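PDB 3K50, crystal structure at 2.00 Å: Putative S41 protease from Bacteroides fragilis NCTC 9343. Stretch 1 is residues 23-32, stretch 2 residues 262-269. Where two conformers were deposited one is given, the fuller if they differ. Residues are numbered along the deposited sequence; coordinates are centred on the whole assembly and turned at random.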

# COMPACT_ATOMS: atom_id res chain seq x y z
N MSE A 23 -16.66 16.09 12.07
CA MSE A 23 -15.42 15.95 12.86
C MSE A 23 -15.68 16.08 14.36
O MSE A 23 -15.19 15.32 15.15
CB MSE A 23 -14.34 16.98 12.43
CG MSE A 23 -13.64 16.61 11.12
SE MSE A 23 -12.23 17.92 10.67
CE MSE A 23 -10.88 17.44 12.02
N ARG A 24 -16.46 17.07 14.76
CA ARG A 24 -16.70 17.26 16.18
C ARG A 24 -17.45 16.01 16.77
O ARG A 24 -17.28 15.69 17.93
CB ARG A 24 -17.35 18.63 16.46
CG ARG A 24 -16.33 19.76 16.25
CD ARG A 24 -16.80 21.18 16.57
NE ARG A 24 -15.81 22.21 16.23
CZ ARG A 24 -14.74 22.54 16.95
NH1 ARG A 24 -14.46 21.94 18.10
NH2 ARG A 24 -13.93 23.49 16.52
N GLN A 25 -18.20 15.27 15.96
CA GLN A 25 -18.91 14.12 16.44
C GLN A 25 -18.06 12.85 16.37
O GLN A 25 -18.04 12.07 17.32
CB GLN A 25 -20.23 13.91 15.66
CG GLN A 25 -20.96 12.54 15.97
CD GLN A 25 -21.30 12.26 17.47
OE1 GLN A 25 -21.14 11.13 17.95
NE2 GLN A 25 -21.73 13.30 18.21
N GLU A 26 -17.35 12.66 15.26
CA GLU A 26 -16.71 11.38 14.96
C GLU A 26 -15.21 11.25 15.10
O GLU A 26 -14.70 10.15 15.10
CB GLU A 26 -16.99 11.03 13.49
CG GLU A 26 -18.43 11.06 13.05
CD GLU A 26 -19.27 9.93 13.61
OE1 GLU A 26 -18.73 9.01 14.20
OE2 GLU A 26 -20.50 9.96 13.43
N TYR A 27 -14.50 12.37 15.17
CA TYR A 27 -13.06 12.39 15.24
C TYR A 27 -12.51 11.81 16.54
O TYR A 27 -12.97 12.19 17.62
CB TYR A 27 -12.59 13.84 15.15
CG TYR A 27 -11.12 14.13 14.88
CD1 TYR A 27 -10.35 13.32 14.04
CD2 TYR A 27 -10.57 15.31 15.31
CE1 TYR A 27 -9.01 13.64 13.77
CE2 TYR A 27 -9.22 15.69 14.98
CZ TYR A 27 -8.47 14.84 14.20
OH TYR A 27 -7.18 15.18 13.84
N LEU A 28 -11.49 10.95 16.42
CA LEU A 28 -10.82 10.38 17.58
C LEU A 28 -10.40 11.48 18.51
O LEU A 28 -10.64 11.40 19.73
CB LEU A 28 -9.57 9.56 17.21
CG LEU A 28 -8.80 8.89 18.35
CD1 LEU A 28 -9.63 7.86 19.13
CD2 LEU A 28 -7.52 8.27 17.84
N TRP A 29 -9.81 12.52 17.93
CA TRP A 29 -9.21 13.60 18.69
C TRP A 29 -10.05 14.88 18.71
O TRP A 29 -9.54 15.98 18.64
CB TRP A 29 -7.82 13.89 18.08
CG TRP A 29 -6.80 12.78 18.22
CD1 TRP A 29 -6.52 12.11 19.38
CD2 TRP A 29 -5.88 12.25 17.24
NE1 TRP A 29 -5.57 11.18 19.16
CE2 TRP A 29 -5.14 11.25 17.87
CE3 TRP A 29 -5.66 12.48 15.89
CZ2 TRP A 29 -4.15 10.51 17.23
CZ3 TRP A 29 -4.68 11.75 15.24
CH2 TRP A 29 -3.94 10.78 15.89
N TYR A 30 -11.35 14.75 18.80
CA TYR A 30 -12.20 15.92 18.74
C TYR A 30 -11.85 16.92 19.86
O TYR A 30 -11.97 18.10 19.70
CB TYR A 30 -13.69 15.53 18.79
CG TYR A 30 -14.21 15.14 20.16
CD1 TYR A 30 -14.15 13.84 20.61
CD2 TYR A 30 -14.76 16.10 21.02
CE1 TYR A 30 -14.58 13.50 21.89
CE2 TYR A 30 -15.21 15.77 22.30
CZ TYR A 30 -15.14 14.48 22.73
OH TYR A 30 -15.58 14.17 24.00
N ARG A 31 -11.43 16.43 21.01
CA ARG A 31 -11.13 17.33 22.11
C ARG A 31 -9.92 18.24 21.89
O ARG A 31 -9.73 19.22 22.61
CB ARG A 31 -10.88 16.51 23.38
CG ARG A 31 -12.11 15.87 24.01
CD ARG A 31 -11.66 15.13 25.27
NE ARG A 31 -12.79 14.56 25.96
CZ ARG A 31 -13.61 15.23 26.77
NH1 ARG A 31 -13.42 16.51 27.00
NH2 ARG A 31 -14.63 14.62 27.34
N ASP A 32 -9.08 17.84 20.93
CA ASP A 32 -7.83 18.51 20.62
C ASP A 32 -7.92 19.32 19.32
O ASP A 32 -6.92 19.80 18.81
CB ASP A 32 -6.71 17.47 20.55
CG ASP A 32 -6.42 16.86 21.89
OD1 ASP A 32 -6.07 17.62 22.81
OD2 ASP A 32 -6.56 15.63 22.02
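Stretch 2, residues 262-269: LRYSDKRV

Stretch 2 leaves a strand at Leu-262 and Arg-263 and folds into a type I turn from Ser-265 to Arg-268, closed by Arg-268 N to Ser-265 O at 3.0 Å. This turn packs against the end of a helix in stretch 1, where Tyr-27 is the first residue to leave helical geometry and itself opens a type I turn ending at Tyr-30. The backbones come nearest at Leu-28 and Ser-265, whose CA atoms are 4.9 Å apart; Gln-25 and Glu-26 lie by Lys-267 and Arg-268.

Lys-267, nearly fully extended beyond CB, reaches the helix end, where carbonyls lack the amide partners of a continuing helix. Its NZ donates to Arg-24 O at 2.6 Å. On the way it crosses one face of the Tyr-30 ring: CD lies 3.8 Å from the ring centroid in a CH-pi contact, and NZ 4.0 Å from it in a cation-pi contact. A long aliphatic chain ending in a charge suits both tasks.

At the ring's edge, Tyr-30 OH donates to Asp-266 OD1 in a very short 2.4 Å bond. The other carboxylate oxygen, Asp-266 OD2, accepts from Arg-31 NH2 at 2.9 Å and NE at 3.1 Å, the hydrogen bonds of a salt bridge. Asp-266 thus has both oxygens engaged. A second salt bridge joins Glu-26 OE2 to Arg-268 NH2 at 2.9 Å, while Gln-25 OE1 approaches Arg-268 NE equally closely, at 2.9 Å.

The CA-to-CB bond of Ser-265 points toward stretch 1, and its CB lies 3.4 Å from Leu-28 O. Serine suits this place through its OG, which accepts from Lys-267 N at 3.2 Å, bracing the turn, and hydrogen-bonds a water at 2.7 Å that also lies 2.8 Å from both Gln-25 O and Tyr-27 O. A second water accepts from Ser-265 N at 3.0 Å. Leu-28 CD1 lies against the backbone of stretch 2, 3.6 Å from Arg-263 O and 3.8 Å from Tyr-264 C.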

# COMPACT_ATOMS: atom_id res chain seq x y z
N LEU A 262 -9.85 -2.00 18.88
CA LEU A 262 -10.25 -0.73 18.30
C LEU A 262 -10.91 0.12 19.38
O LEU A 262 -11.98 -0.26 19.89
CB LEU A 262 -11.22 -0.94 17.13
CG LEU A 262 -10.64 -1.50 15.78
CD1 LEU A 262 -9.82 -2.71 15.91
CD2 LEU A 262 -11.72 -1.76 14.79
N ARG A 263 -10.29 1.25 19.70
CA ARG A 263 -10.77 2.18 20.71
C ARG A 263 -11.01 3.60 20.17
O ARG A 263 -10.08 4.30 19.74
CB ARG A 263 -9.81 2.14 21.87
CG ARG A 263 -9.66 0.74 22.48
CD ARG A 263 -10.95 0.31 23.11
NE ARG A 263 -10.89 -0.94 23.88
CZ ARG A 263 -11.21 -2.14 23.41
NH1 ARG A 263 -11.60 -2.31 22.16
NH2 ARG A 263 -11.14 -3.17 24.22
N TYR A 264 -12.28 3.97 20.15
CA TYR A 264 -12.77 5.26 19.66
C TYR A 264 -12.74 6.32 20.78
O TYR A 264 -12.28 6.03 21.88
CB TYR A 264 -14.19 5.06 19.11
CG TYR A 264 -14.21 4.24 17.83
CD1 TYR A 264 -14.04 2.86 17.86
CD2 TYR A 264 -14.46 4.84 16.61
CE1 TYR A 264 -14.07 2.09 16.71
CE2 TYR A 264 -14.48 4.05 15.43
CZ TYR A 264 -14.28 2.69 15.50
OH TYR A 264 -14.30 1.93 14.35
N SER A 265 -13.25 7.52 20.51
CA SER A 265 -13.24 8.62 21.50
C SER A 265 -14.32 8.36 22.53
O SER A 265 -15.11 7.45 22.36
CB SER A 265 -13.56 9.95 20.83
OG SER A 265 -14.98 10.03 20.53
N ASP A 266 -14.38 9.17 23.58
CA ASP A 266 -15.42 9.01 24.61
C ASP A 266 -16.85 9.26 24.12
O ASP A 266 -17.76 8.99 24.83
CB ASP A 266 -15.12 9.78 25.89
CG ASP A 266 -14.91 11.29 25.70
OD1 ASP A 266 -15.36 11.88 24.71
OD2 ASP A 266 -14.27 11.88 26.61
N LYS A 267 -17.03 9.76 22.91
CA LYS A 267 -18.34 9.93 22.33
C LYS A 267 -18.74 8.73 21.49
O LYS A 267 -19.87 8.70 21.02
CB LYS A 267 -18.38 11.14 21.35
CG LYS A 267 -18.43 12.55 21.97
CD LYS A 267 -18.21 13.56 20.88
CE LYS A 267 -18.72 14.93 21.27
NZ LYS A 267 -18.35 15.94 20.27
N ARG A 268 -17.80 7.83 21.17
CA ARG A 268 -18.08 6.72 20.26
C ARG A 268 -17.66 5.34 20.80
O ARG A 268 -17.19 4.46 20.07
CB ARG A 268 -17.46 7.03 18.88
CG ARG A 268 -18.19 8.13 18.05
CD ARG A 268 -19.57 7.62 17.54
NE ARG A 268 -20.37 8.62 16.81
CZ ARG A 268 -21.61 8.41 16.34
NH1 ARG A 268 -22.24 7.24 16.50
NH2 ARG A 268 -22.25 9.36 15.69
N VAL A 269 -17.89 5.16 22.10
CA VAL A 269 -17.61 3.89 22.83
C VAL A 269 -18.35 2.70 22.21
O VAL A 269 -17.81 1.60 22.11
CB VAL A 269 -17.97 3.95 24.37
CG1 VAL A 269 -19.50 4.14 24.65
CG2 VAL A 269 -17.49 2.71 25.08
O HOH W 1 -15.51 11.11 18.16
O HOH W 2 -13.80 8.39 17.73